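Local coordinates for protein NAD nucleotidase (Haemophilus influenzae, PDB 3ZU0) that degrades NAD to adenosine and nicotinamide riboside, hydrolysing mono- and dinucleotides with highest activity on 5'-adenosine monophosphate, at residues 21-26 with 70-75; 228-233 with 263-268; 447-452 with 522-527; 402-407 with 470-475. One frame throughout, in Å; residues are numbered along the deposited sequence.

The four contacts show how one enzyme divides catalysis and recognition between two regions. Contacts 1 and 2, with centres about 15 Å apart, share a zinc ion, bound by H22 and D70 from contact 1 and H228 from contact 2; they also touch through the rings of Y24 and Y267. Contacts 3 and 4, with centres about 14 Å apart, meet where L450 packs on Y474, within the C-terminal nucleotidase region. The nearest atoms of contacts 1 and 3 are about 13 Å apart, and the adenosyl ester spans the interval: it reaches H22 at the metal end, while D522 of contact 3 holds its ribose. The side chain of I406 in contact 4 is about 11 Å from the ligand.

Contact 1: 21-26 with 70-75; sequences HHSYLE and DAITGT. With ZN (zinc ion), chain D; ZN (zinc ion), chain C.
The imidazole of H22 overlaps the CB of D70, which lies over one ring face 3.8 Å from the ring centroid, and the two side chains run side by side in the same direction, ring and carboxylate planes 59° apart. Both end on one zinc ion: H22 NE2 binds it at 2.1 Å, and D70 OD2 shares it with the second zinc, 2.1 Å from that oxygen. The other carboxylate oxygen, OD1, is held by H103. Ring rotation is fixed from the far end, since H22 ND1 donates in its own ring plane to T73 O at 2.9 Å, leaving NE2 for the metal. T73 is thus a second-shell residue that positions a first-shell ligand. The N-H groups of H22 and S23 bond to D70 O and A71 O respectively, so the tight type I' turn from H21 to Y24 is pinned to the other loop. The hydroxyl of S23 accepts from T73 N at 3.3 Å and also bonds to D86. Farther out, T75 sets OG1 between its backbone N and carbonyl carbon (chi1 78°); from there OG1 donates to S23 O at 2.7 Å, approaching from above the carbonyl plane, and also caps the helix that follows. Its CG2 meanwhile rests over a face of the Y24 ring, 3.7 Å from the centroid. D20 and H228 also bind the first zinc, and N102, H203 and D226 are further zinc ligands. Two loops after neighbouring strands, one with a D-x-H sequence and the other with the bridging aspartate, form the dinuclear site characteristic of calcineurin-like metallophosphoesterases.

Contact 2: 228-233 with 263-268; sequences HYLYGN and EGWAYS. With ZN (zinc ion), chain D.
The two backbones run in directions 129° apart and come closest at L230 and W265, whose CA atoms are 4.0 Å from each other. No regular pairing develops: W265 N makes a weak bond to Y229 O, and farther along a water takes a bond from Y231 N and gives one to E263 O. A side chain gripping a backbone adds a further link. E263 reaches out with CG anti to its own N (chi1 -169°) and the chain extended beyond, so that its carboxylate meets two successive N-H groups. OE2 accepts from H228 N at 2.8 Å, met from above the carboxylate plane, while OE1 takes a weaker bond from Y229 N and is also hydrogen-bonded to the hydroxyl of S227. The bonds hold the loop of sequence G-D-S-H after strand 221-224, which probably matches the C-terminal metal-binding motif of metallophosphoesterases; its H228 NE2 binds zinc at 2.1 Å. The H228 ring has A266 CB over one face, 3.9 Å from its centroid, and the hydroxyl of Y267 near its plane at an edge. On the strand side, L230 CB sits over the five-membered ring of W265, 3.8 Å from that centroid, and H228 O lies in the plane of the W265 ring at its edge, nearest CD1. The Y231 ring lies across the base of E263, with E263 N over its centre and E263 CB 3.4 Å from Y231 CE1; the Y231 hydroxyl bonds to S206.

Contact 3: 447-452 with 522-527; sequences KQVLED and DGYKTF. With A12 (phosphomethylphosphonic acid adenosyl ester), chain F.
D452, V449 and T526 bury most of the surface here, and they divide the work between polar grip and apolar packing. D452 comes down from helix 443-460 onto the first turn of helix 525-530, crossing T526 at about a right angle. Its OD2 takes two bonds from that one residue: T526 OG1 donates at 2.7 Å, nearly along the C-O axis, and T526 N at 3.0 Å from the anti side, tilted out of the carboxylate plane. The hydroxyl can serve because it stands beside its backbone N (chi1 -64°), aimed with the N-H at the same oxygen. The carboxylate's rotation is fixed from its other end, where Q448 NE2, one turn earlier, bonds to D452 OD1 at 2.8 Å, with OD1 in the plane of the amide and approached from above the carboxylate plane. Lying at the N-terminal end of helix 525-530, the D452 carboxylate is probably stabilised further by the helix's backbone dipoles. Next to Q448, V449 turns CG2 anti to its backbone N, which carries this methyl over the centre of the F527 ring, 3.8 Å from the centroid; the same methyl touches Y524 CD2 at 3.7 Å. The Y524 hydroxyl bonds to A465 O. Just before the clamped turn, D522 accepts from both ribose hydroxyls of the bound adenosyl ester, O3' to OD1 and O2' to OD2, each at 2.6 Å. The helix pair thus lies directly beside the substrate-binding segment of the 5'-nucleotidase C-terminal domain.

Contact 4: 402-407 with 470-475; sequences VDLTIQ and AGIRYE
T405 and A470 face each other as an antiparallel hydrogen-bonded pair, the tight end of this contact. T405 N donates in the carbonyl plane to A470 O at 3.0 Å, and A470 N returns a bond to T405 O at 3.1 Å. Their side chains lie on the sheet face covered by helix 386-398; T405 OG1 touches A470 CB at 3.4 Å while bonding to A392 O. Toward the other face, I472 fills the angle between two residues. Its CG2, set between backbone N and carbonyl carbon, presses on I406 CD1 at 3.5 Å, tighter than ordinary van der Waals contact, and its CB meets L404 CG at 3.9 Å. V446 of helix 443-460 also packs against I472. Past this point the segments separate: strands 404-407 and 472-475 diverge by 59°, with axes 8.1 Å apart at closest. The chain turns off at G471, whose positive phi (78°) breaks the line of the strand. R473 and E475 are partly exposed, and R473 looks to other partners, a salt bridge with E491 and a cation-pi contact with W500. Strand 467-470, at the edge of one mixed sheet, thus passes through G471 directly into strand 472-476 of a second, within the C-terminal domain of the 5'-nucleotidase family.

Contact 1: 21-26 with 70-75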
# COMPACT_ATOMS: atom_id res chain seq x y z
N HIS A 21 2.11 12.00 -23.98
CA HIS A 21 1.90 12.47 -25.36
C HIS A 21 0.48 12.12 -25.82
O HIS A 21 -0.06 12.78 -26.70
CB HIS A 21 3.01 12.05 -26.34
CG HIS A 21 2.87 10.67 -26.90
ND1 HIS A 21 3.50 9.58 -26.36
CD2 HIS A 21 2.23 10.23 -28.02
CE1 HIS A 21 3.23 8.51 -27.09
NE2 HIS A 21 2.46 8.88 -28.10
N HIS A 22 -0.12 11.13 -25.16
CA HIS A 22 -1.52 10.80 -25.39
C HIS A 22 -1.89 10.66 -26.89
O HIS A 22 -2.92 11.18 -27.31
CB HIS A 22 -2.42 11.86 -24.75
CG HIS A 22 -2.60 11.70 -23.28
ND1 HIS A 22 -3.47 10.78 -22.72
CD2 HIS A 22 -2.02 12.33 -22.23
CE1 HIS A 22 -3.41 10.86 -21.41
NE2 HIS A 22 -2.55 11.80 -21.09
N SER A 23 -1.08 9.95 -27.67
CA SER A 23 -1.36 9.73 -29.10
C SER A 23 -1.45 11.03 -29.92
O SER A 23 -2.06 11.05 -30.99
CB SER A 23 -2.63 8.90 -29.31
OG SER A 23 -2.52 7.62 -28.70
N TYR A 24 -0.85 12.11 -29.41
CA TYR A 24 -0.74 13.34 -30.19
C TYR A 24 0.42 13.25 -31.17
O TYR A 24 1.51 13.79 -30.92
CB TYR A 24 -0.59 14.55 -29.27
CG TYR A 24 -1.94 15.12 -28.87
CD1 TYR A 24 -2.69 14.51 -27.87
CD2 TYR A 24 -2.46 16.24 -29.50
CE1 TYR A 24 -3.93 15.03 -27.49
CE2 TYR A 24 -3.68 16.76 -29.14
CZ TYR A 24 -4.42 16.15 -28.14
OH TYR A 24 -5.64 16.66 -27.78
N LEU A 25 0.20 12.59 -32.29
CA LEU A 25 1.28 12.35 -33.24
C LEU A 25 1.52 13.58 -34.10
O LEU A 25 2.64 13.84 -34.50
CB LEU A 25 0.96 11.14 -34.11
CG LEU A 25 1.36 9.76 -33.59
CD1 LEU A 25 1.18 9.61 -32.09
CD2 LEU A 25 0.61 8.68 -34.34
N GLU A 26 0.46 14.35 -34.35
CA GLU A 26 0.57 15.60 -35.11
C GLU A 26 0.75 16.83 -34.21
O GLU A 26 0.40 16.80 -33.03
CB GLU A 26 -0.71 15.83 -35.92
CG GLU A 26 -1.15 14.67 -36.76
CD GLU A 26 -2.38 15.02 -37.61
OE1 GLU A 26 -2.60 16.24 -37.85
OE2 GLU A 26 -3.11 14.09 -38.02
N ASP A 70 1.45 7.48 -20.11
CA ASP A 70 0.31 7.94 -20.91
C ASP A 70 0.78 8.21 -22.33
O ASP A 70 0.61 9.31 -22.86
CB ASP A 70 -0.36 9.20 -20.34
CG ASP A 70 -1.24 8.92 -19.16
OD1 ASP A 70 -1.43 7.74 -18.78
OD2 ASP A 70 -1.81 9.90 -18.63
N ALA A 71 1.39 7.20 -22.95
CA ALA A 71 1.70 7.27 -24.36
C ALA A 71 0.41 7.21 -25.15
O ALA A 71 0.26 7.88 -26.18
CB ALA A 71 2.62 6.11 -24.76
N ILE A 72 -0.54 6.42 -24.67
CA ILE A 72 -1.73 6.16 -25.46
C ILE A 72 -3.02 6.75 -24.92
O ILE A 72 -3.15 7.01 -23.72
CB ILE A 72 -1.95 4.65 -25.71
CG1 ILE A 72 -2.01 3.87 -24.38
CG2 ILE A 72 -0.86 4.10 -26.61
CD1 ILE A 72 -2.67 2.50 -24.48
N THR A 73 -3.96 6.90 -25.85
CA THR A 73 -5.32 7.40 -25.67
C THR A 73 -5.37 8.90 -25.73
O THR A 73 -4.52 9.59 -25.15
CB THR A 73 -6.04 6.89 -24.40
OG1 THR A 73 -5.56 7.60 -23.26
CG2 THR A 73 -5.84 5.36 -24.22
N GLY A 74 -6.39 9.42 -26.41
CA GLY A 74 -6.61 10.85 -26.45
C GLY A 74 -6.87 11.41 -27.83
O GLY A 74 -7.33 12.55 -27.95
N THR A 75 -6.56 10.62 -28.85
CA THR A 75 -6.80 11.01 -30.23
C THR A 75 -7.18 9.79 -31.06
O THR A 75 -7.09 8.65 -30.60
CB THR A 75 -5.56 11.64 -30.92
OG1 THR A 75 -4.66 10.60 -31.29
CG2 THR A 75 -4.86 12.66 -30.02
ZN ZN D . -1.95 12.20 -19.09
ZN ZN C . -1.86 10.10 -16.58

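Contact 2: 228-233 with 263-268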
# COMPACT_ATOMS: atom_id res chain seq x y z
N HIS A 228 0.54 16.83 -16.42
CA HIS A 228 0.53 17.66 -17.62
C HIS A 228 1.02 19.09 -17.37
O HIS A 228 0.72 19.99 -18.16
CB HIS A 228 -0.87 17.72 -18.26
CG HIS A 228 -1.38 16.40 -18.77
ND1 HIS A 228 -2.42 16.30 -19.67
CD2 HIS A 228 -1.01 15.12 -18.49
CE1 HIS A 228 -2.66 15.03 -19.92
NE2 HIS A 228 -1.82 14.29 -19.22
N TYR A 229 1.79 19.32 -16.31
CA TYR A 229 2.31 20.66 -16.03
C TYR A 229 3.52 21.03 -16.87
O TYR A 229 4.51 20.28 -16.96
CB TYR A 229 2.72 20.84 -14.56
CG TYR A 229 1.60 20.71 -13.55
CD1 TYR A 229 0.26 20.88 -13.91
CD2 TYR A 229 1.90 20.44 -12.21
CE1 TYR A 229 -0.74 20.76 -12.96
CE2 TYR A 229 0.90 20.31 -11.27
CZ TYR A 229 -0.41 20.47 -11.64
OH TYR A 229 -1.39 20.35 -10.68
N LEU A 230 3.48 22.23 -17.44
CA LEU A 230 4.65 22.83 -18.06
C LEU A 230 5.60 23.32 -16.95
O LEU A 230 5.25 24.19 -16.16
CB LEU A 230 4.21 23.99 -18.96
CG LEU A 230 5.31 24.84 -19.60
CD1 LEU A 230 6.34 23.94 -20.29
CD2 LEU A 230 4.75 25.88 -20.57
N TYR A 231 6.78 22.72 -16.86
CA TYR A 231 7.84 23.23 -16.00
C TYR A 231 8.71 24.08 -16.90
O TYR A 231 9.15 23.61 -17.95
CB TYR A 231 8.69 22.09 -15.45
CG TYR A 231 8.06 21.32 -14.30
CD1 TYR A 231 6.78 20.79 -14.40
CD2 TYR A 231 8.76 21.12 -13.11
CE1 TYR A 231 6.20 20.06 -13.33
CE2 TYR A 231 8.21 20.42 -12.05
CZ TYR A 231 6.93 19.88 -12.17
OH TYR A 231 6.40 19.18 -11.10
N GLY A 232 8.94 25.33 -16.50
CA GLY A 232 9.52 26.28 -17.42
C GLY A 232 10.51 27.26 -16.85
O GLY A 232 11.21 26.98 -15.88
N ASN A 233 10.59 28.42 -17.48
CA ASN A 233 11.60 29.41 -17.13
C ASN A 233 11.14 30.78 -17.58
O ASN A 233 10.07 30.92 -18.17
CB ASN A 233 12.95 29.05 -17.77
CG ASN A 233 12.86 28.90 -19.29
OD1 ASN A 233 12.03 29.52 -19.94
ND2 ASN A 233 13.71 28.06 -19.84
N GLU A 263 8.57 17.74 -14.98
CA GLU A 263 7.64 17.18 -15.96
C GLU A 263 7.90 17.90 -17.28
O GLU A 263 8.61 18.91 -17.32
CB GLU A 263 6.20 17.44 -15.52
CG GLU A 263 5.13 16.68 -16.32
CD GLU A 263 3.78 16.58 -15.58
OE1 GLU A 263 3.47 17.43 -14.72
OE2 GLU A 263 3.02 15.64 -15.85
N GLY A 264 7.35 17.38 -18.37
CA GLY A 264 7.55 17.97 -19.68
C GLY A 264 6.23 18.32 -20.36
O GLY A 264 6.03 18.01 -21.55
N TRP A 265 5.35 18.98 -19.62
CA TRP A 265 4.07 19.46 -20.14
C TRP A 265 3.26 18.24 -20.61
O TRP A 265 3.08 17.29 -19.84
CB TRP A 265 4.30 20.50 -21.25
CG TRP A 265 3.15 21.48 -21.50
CD1 TRP A 265 1.96 21.55 -20.83
CD2 TRP A 265 3.11 22.53 -22.49
NE1 TRP A 265 1.18 22.56 -21.34
CE2 TRP A 265 1.86 23.18 -22.36
CE3 TRP A 265 4.01 22.98 -23.47
CZ2 TRP A 265 1.48 24.26 -23.18
CZ3 TRP A 265 3.63 24.06 -24.30
CH2 TRP A 265 2.38 24.68 -24.14
N ALA A 266 2.82 18.25 -21.87
CA ALA A 266 2.07 17.11 -22.41
C ALA A 266 1.91 17.24 -23.92
O ALA A 266 2.38 18.22 -24.51
CB ALA A 266 0.68 17.02 -21.77
N TYR A 267 1.25 16.24 -24.52
CA TYR A 267 0.84 16.25 -25.93
C TYR A 267 2.00 16.50 -26.91
O TYR A 267 1.87 17.25 -27.89
CB TYR A 267 -0.29 17.25 -26.16
CG TYR A 267 -1.48 17.08 -25.23
CD1 TYR A 267 -1.86 15.83 -24.76
CD2 TYR A 267 -2.21 18.18 -24.79
CE1 TYR A 267 -2.93 15.67 -23.89
CE2 TYR A 267 -3.28 18.04 -23.91
CZ TYR A 267 -3.63 16.77 -23.47
OH TYR A 267 -4.70 16.61 -22.61
N SER A 268 3.12 15.83 -26.64
CA SER A 268 4.33 15.93 -27.45
C SER A 268 4.84 17.36 -27.72
O SER A 268 5.49 17.62 -28.72
CB SER A 268 4.22 15.12 -28.75
OG SER A 268 3.13 15.52 -29.57
ZN ZN D . -1.95 12.20 -19.09
O HOH W 1 8.04 20.99 -18.95

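Contact 3: 447-452 with 522-527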
# COMPACT_ATOMS: atom_id res chain seq x y z
N LYS A 447 -31.74 6.66 -7.85
CA LYS A 447 -31.41 7.91 -7.16
C LYS A 447 -29.98 7.89 -6.59
O LYS A 447 -29.23 8.85 -6.75
CB LYS A 447 -32.40 8.20 -6.02
CG LYS A 447 -33.76 8.77 -6.44
CD LYS A 447 -34.67 8.91 -5.21
CE LYS A 447 -35.92 9.73 -5.47
NZ LYS A 447 -36.84 9.74 -4.28
N GLN A 448 -29.63 6.80 -5.93
CA GLN A 448 -28.33 6.69 -5.27
C GLN A 448 -27.17 6.66 -6.28
O GLN A 448 -26.12 7.25 -6.05
CB GLN A 448 -28.28 5.45 -4.36
CG GLN A 448 -27.05 5.38 -3.46
CD GLN A 448 -26.92 6.59 -2.53
OE1 GLN A 448 -27.81 6.87 -1.73
NE2 GLN A 448 -25.80 7.30 -2.62
N VAL A 449 -27.36 5.96 -7.39
CA VAL A 449 -26.30 5.96 -8.40
C VAL A 449 -26.07 7.38 -8.95
O VAL A 449 -24.92 7.79 -9.16
CB VAL A 449 -26.51 4.91 -9.50
CG1 VAL A 449 -27.46 5.41 -10.55
CG2 VAL A 449 -25.16 4.54 -10.13
N LEU A 450 -27.13 8.16 -9.13
CA LEU A 450 -26.96 9.58 -9.48
C LEU A 450 -26.19 10.37 -8.41
O LEU A 450 -25.31 11.17 -8.75
CB LEU A 450 -28.31 10.26 -9.74
CG LEU A 450 -29.10 9.78 -10.96
CD1 LEU A 450 -30.37 10.61 -11.07
CD2 LEU A 450 -28.26 9.89 -12.26
N GLU A 451 -26.52 10.15 -7.13
CA GLU A 451 -25.78 10.77 -6.02
C GLU A 451 -24.30 10.36 -6.01
O GLU A 451 -23.42 11.22 -5.88
CB GLU A 451 -26.39 10.43 -4.65
CG GLU A 451 -27.86 10.82 -4.47
CD GLU A 451 -28.05 12.27 -4.03
OE1 GLU A 451 -27.06 13.02 -3.94
OE2 GLU A 451 -29.21 12.65 -3.74
N ASP A 452 -24.04 9.07 -6.13
CA ASP A 452 -22.67 8.56 -6.18
C ASP A 452 -21.87 9.23 -7.30
O ASP A 452 -20.72 9.66 -7.11
CB ASP A 452 -22.67 7.04 -6.43
CG ASP A 452 -23.39 6.24 -5.35
OD1 ASP A 452 -23.52 6.70 -4.20
OD2 ASP A 452 -23.81 5.12 -5.66
N ASP A 522 -15.56 5.23 -12.14
CA ASP A 522 -15.92 6.64 -12.07
C ASP A 522 -16.85 6.87 -10.88
O ASP A 522 -17.69 7.78 -10.88
CB ASP A 522 -16.57 7.09 -13.40
CG ASP A 522 -15.77 8.17 -14.11
OD1 ASP A 522 -14.62 8.47 -13.70
OD2 ASP A 522 -16.28 8.71 -15.10
N GLY A 523 -16.69 6.06 -9.84
CA GLY A 523 -17.39 6.27 -8.59
C GLY A 523 -18.88 5.96 -8.62
O GLY A 523 -19.64 6.48 -7.81
N TYR A 524 -19.30 5.11 -9.56
CA TYR A 524 -20.69 4.65 -9.63
C TYR A 524 -20.80 3.46 -8.69
O TYR A 524 -20.94 2.31 -9.14
CB TYR A 524 -21.08 4.26 -11.06
CG TYR A 524 -21.38 5.44 -11.97
CD1 TYR A 524 -20.40 6.38 -12.26
CD2 TYR A 524 -22.63 5.59 -12.55
CE1 TYR A 524 -20.67 7.46 -13.09
CE2 TYR A 524 -22.91 6.66 -13.38
CZ TYR A 524 -21.93 7.60 -13.64
OH TYR A 524 -22.20 8.68 -14.46
N LYS A 525 -20.71 3.74 -7.40
CA LYS A 525 -20.61 2.70 -6.39
C LYS A 525 -21.80 1.77 -6.46
O LYS A 525 -21.66 0.56 -6.39
CB LYS A 525 -20.51 3.31 -4.98
CG LYS A 525 -19.19 3.96 -4.65
CD LYS A 525 -19.23 4.55 -3.23
CE LYS A 525 -17.96 5.32 -2.88
NZ LYS A 525 -16.81 4.41 -2.58
N THR A 526 -22.99 2.34 -6.58
CA THR A 526 -24.20 1.51 -6.61
C THR A 526 -24.12 0.50 -7.76
O THR A 526 -24.40 -0.68 -7.57
CB THR A 526 -25.48 2.35 -6.75
OG1 THR A 526 -25.63 3.16 -5.59
CG2 THR A 526 -26.70 1.45 -6.86
N PHE A 527 -23.75 0.97 -8.95
CA PHE A 527 -23.66 0.08 -10.10
C PHE A 527 -22.73 -1.05 -9.76
O PHE A 527 -23.01 -2.21 -10.05
CB PHE A 527 -23.16 0.81 -11.35
CG PHE A 527 -24.25 1.42 -12.19
CD1 PHE A 527 -25.57 1.00 -12.06
CD2 PHE A 527 -23.95 2.40 -13.13
CE1 PHE A 527 -26.58 1.55 -12.83
CE2 PHE A 527 -24.95 2.95 -13.92
CZ PHE A 527 -26.27 2.54 -13.77
PB A12 F . -7.91 12.99 -20.01
O1B A12 F . -8.43 14.30 -20.72
O2B A12 F . -8.45 11.83 -20.81
O3B A12 F . -6.43 12.94 -20.01
PA A12 F . -10.18 12.58 -18.18
O1A A12 F . -10.79 12.75 -19.59
O2A A12 F . -10.94 13.26 -17.00
C3A A12 F . -8.53 12.89 -18.42
O5' A12 F . -9.95 10.97 -18.11
C5' A12 F . -10.72 10.22 -17.23
C4' A12 F . -12.14 10.13 -17.49
O4' A12 F . -12.30 9.40 -18.74
C3' A12 F . -12.81 9.23 -16.55
O3' A12 F . -13.12 9.80 -15.35
C2' A12 F . -14.02 8.79 -17.29
O2' A12 F . -15.05 9.69 -17.15
C1' A12 F . -13.55 8.74 -18.70
N9 A12 F . -13.38 7.37 -19.11
C8 A12 F . -12.24 6.65 -19.05
N7 A12 F . -12.52 5.43 -19.51
C5 A12 F . -13.85 5.38 -19.90
C6 A12 F . -14.68 4.38 -20.47
N6 A12 F . -14.24 3.08 -20.76
N1 A12 F . -15.94 4.69 -20.72
C2 A12 F . -16.43 5.89 -20.44
N3 A12 F . -15.68 6.87 -19.91
C4 A12 F . -14.39 6.62 -19.63

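Contact 4: 402-407 with 470-475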
# COMPACT_ATOMS: atom_id res chain seq x y z
N VAL A 402 -35.65 -0.51 -22.80
CA VAL A 402 -35.17 0.11 -21.57
C VAL A 402 -36.06 1.28 -21.13
O VAL A 402 -36.63 1.97 -21.97
CB VAL A 402 -33.68 0.56 -21.77
CG1 VAL A 402 -33.40 1.82 -21.05
CG2 VAL A 402 -32.71 -0.55 -21.36
N ASP A 403 -36.20 1.49 -19.82
CA ASP A 403 -36.95 2.63 -19.29
C ASP A 403 -36.16 3.93 -19.24
O ASP A 403 -36.73 5.01 -19.13
CB ASP A 403 -37.45 2.33 -17.87
CG ASP A 403 -38.52 1.25 -17.84
OD1 ASP A 403 -39.53 1.39 -18.57
OD2 ASP A 403 -38.34 0.25 -17.11
N LEU A 404 -34.84 3.83 -19.35
CA LEU A 404 -34.00 4.90 -18.84
C LEU A 404 -32.56 4.55 -19.12
O LEU A 404 -32.18 3.39 -18.98
CB LEU A 404 -34.26 4.92 -17.34
CG LEU A 404 -33.76 5.71 -16.16
CD1 LEU A 404 -34.59 5.20 -14.99
CD2 LEU A 404 -32.29 5.48 -15.91
N THR A 405 -31.77 5.52 -19.56
CA THR A 405 -30.33 5.31 -19.72
C THR A 405 -29.55 6.40 -19.00
O THR A 405 -30.04 7.52 -18.86
CB THR A 405 -29.86 5.36 -21.19
OG1 THR A 405 -30.20 6.64 -21.75
CG2 THR A 405 -30.47 4.25 -22.01
N ILE A 406 -28.36 6.04 -18.53
CA ILE A 406 -27.44 6.97 -17.89
C ILE A 406 -26.07 6.85 -18.56
O ILE A 406 -25.58 5.74 -18.75
CB ILE A 406 -27.24 6.63 -16.40
CG1 ILE A 406 -28.57 6.64 -15.67
CG2 ILE A 406 -26.22 7.60 -15.75
CD1 ILE A 406 -29.49 7.78 -16.10
N GLN A 407 -25.47 7.99 -18.90
CA GLN A 407 -24.15 8.04 -19.52
C GLN A 407 -23.33 9.07 -18.78
O GLN A 407 -23.83 10.13 -18.42
CB GLN A 407 -24.28 8.44 -21.01
CG GLN A 407 -22.94 8.71 -21.73
CD GLN A 407 -22.20 7.43 -22.06
OE1 GLN A 407 -22.70 6.34 -21.80
NE2 GLN A 407 -21.02 7.55 -22.63
N ALA A 470 -31.38 9.72 -20.50
CA ALA A 470 -32.49 9.81 -21.43
C ALA A 470 -33.63 9.03 -20.78
O ALA A 470 -33.41 7.96 -20.23
CB ALA A 470 -32.12 9.20 -22.76
N GLY A 471 -34.84 9.57 -20.83
CA GLY A 471 -35.94 8.92 -20.15
C GLY A 471 -35.87 9.18 -18.65
O GLY A 471 -36.68 8.64 -17.88
N ILE A 472 -34.91 10.00 -18.24
CA ILE A 472 -34.79 10.47 -16.85
C ILE A 472 -34.24 11.88 -16.83
O ILE A 472 -33.35 12.23 -17.61
CB ILE A 472 -33.88 9.56 -16.00
CG1 ILE A 472 -33.90 10.00 -14.54
CG2 ILE A 472 -32.43 9.57 -16.53
CD1 ILE A 472 -33.39 8.94 -13.56
N ARG A 473 -34.78 12.72 -15.96
CA ARG A 473 -34.28 14.08 -15.81
C ARG A 473 -34.31 14.45 -14.32
O ARG A 473 -35.10 13.90 -13.58
CB ARG A 473 -35.13 15.04 -16.63
CG ARG A 473 -36.59 15.06 -16.22
CD ARG A 473 -37.44 15.79 -17.26
NE ARG A 473 -38.79 16.04 -16.76
CZ ARG A 473 -39.76 16.60 -17.48
NH1 ARG A 473 -39.53 16.96 -18.73
NH2 ARG A 473 -40.95 16.79 -16.94
N TYR A 474 -33.44 15.35 -13.90
CA TYR A 474 -33.29 15.62 -12.47
C TYR A 474 -32.76 17.02 -12.18
O TYR A 474 -32.18 17.67 -13.05
CB TYR A 474 -32.41 14.57 -11.77
CG TYR A 474 -30.94 14.60 -12.15
CD1 TYR A 474 -30.05 15.45 -11.49
CD2 TYR A 474 -30.44 13.80 -13.17
CE1 TYR A 474 -28.69 15.49 -11.84
CE2 TYR A 474 -29.08 13.83 -13.52
CZ TYR A 474 -28.23 14.68 -12.86
OH TYR A 474 -26.89 14.73 -13.22
N GLU A 475 -33.00 17.48 -10.96
CA GLU A 475 -32.44 18.74 -10.50
C GLU A 475 -31.60 18.44 -9.27
O GLU A 475 -31.93 17.56 -8.49
CB GLU A 475 -33.55 19.73 -10.15
CG GLU A 475 -33.05 21.02 -9.55
CD GLU A 475 -34.16 22.02 -9.31
OE1 GLU A 475 -35.33 21.70 -9.61
OE2 GLU A 475 -33.86 23.14 -8.82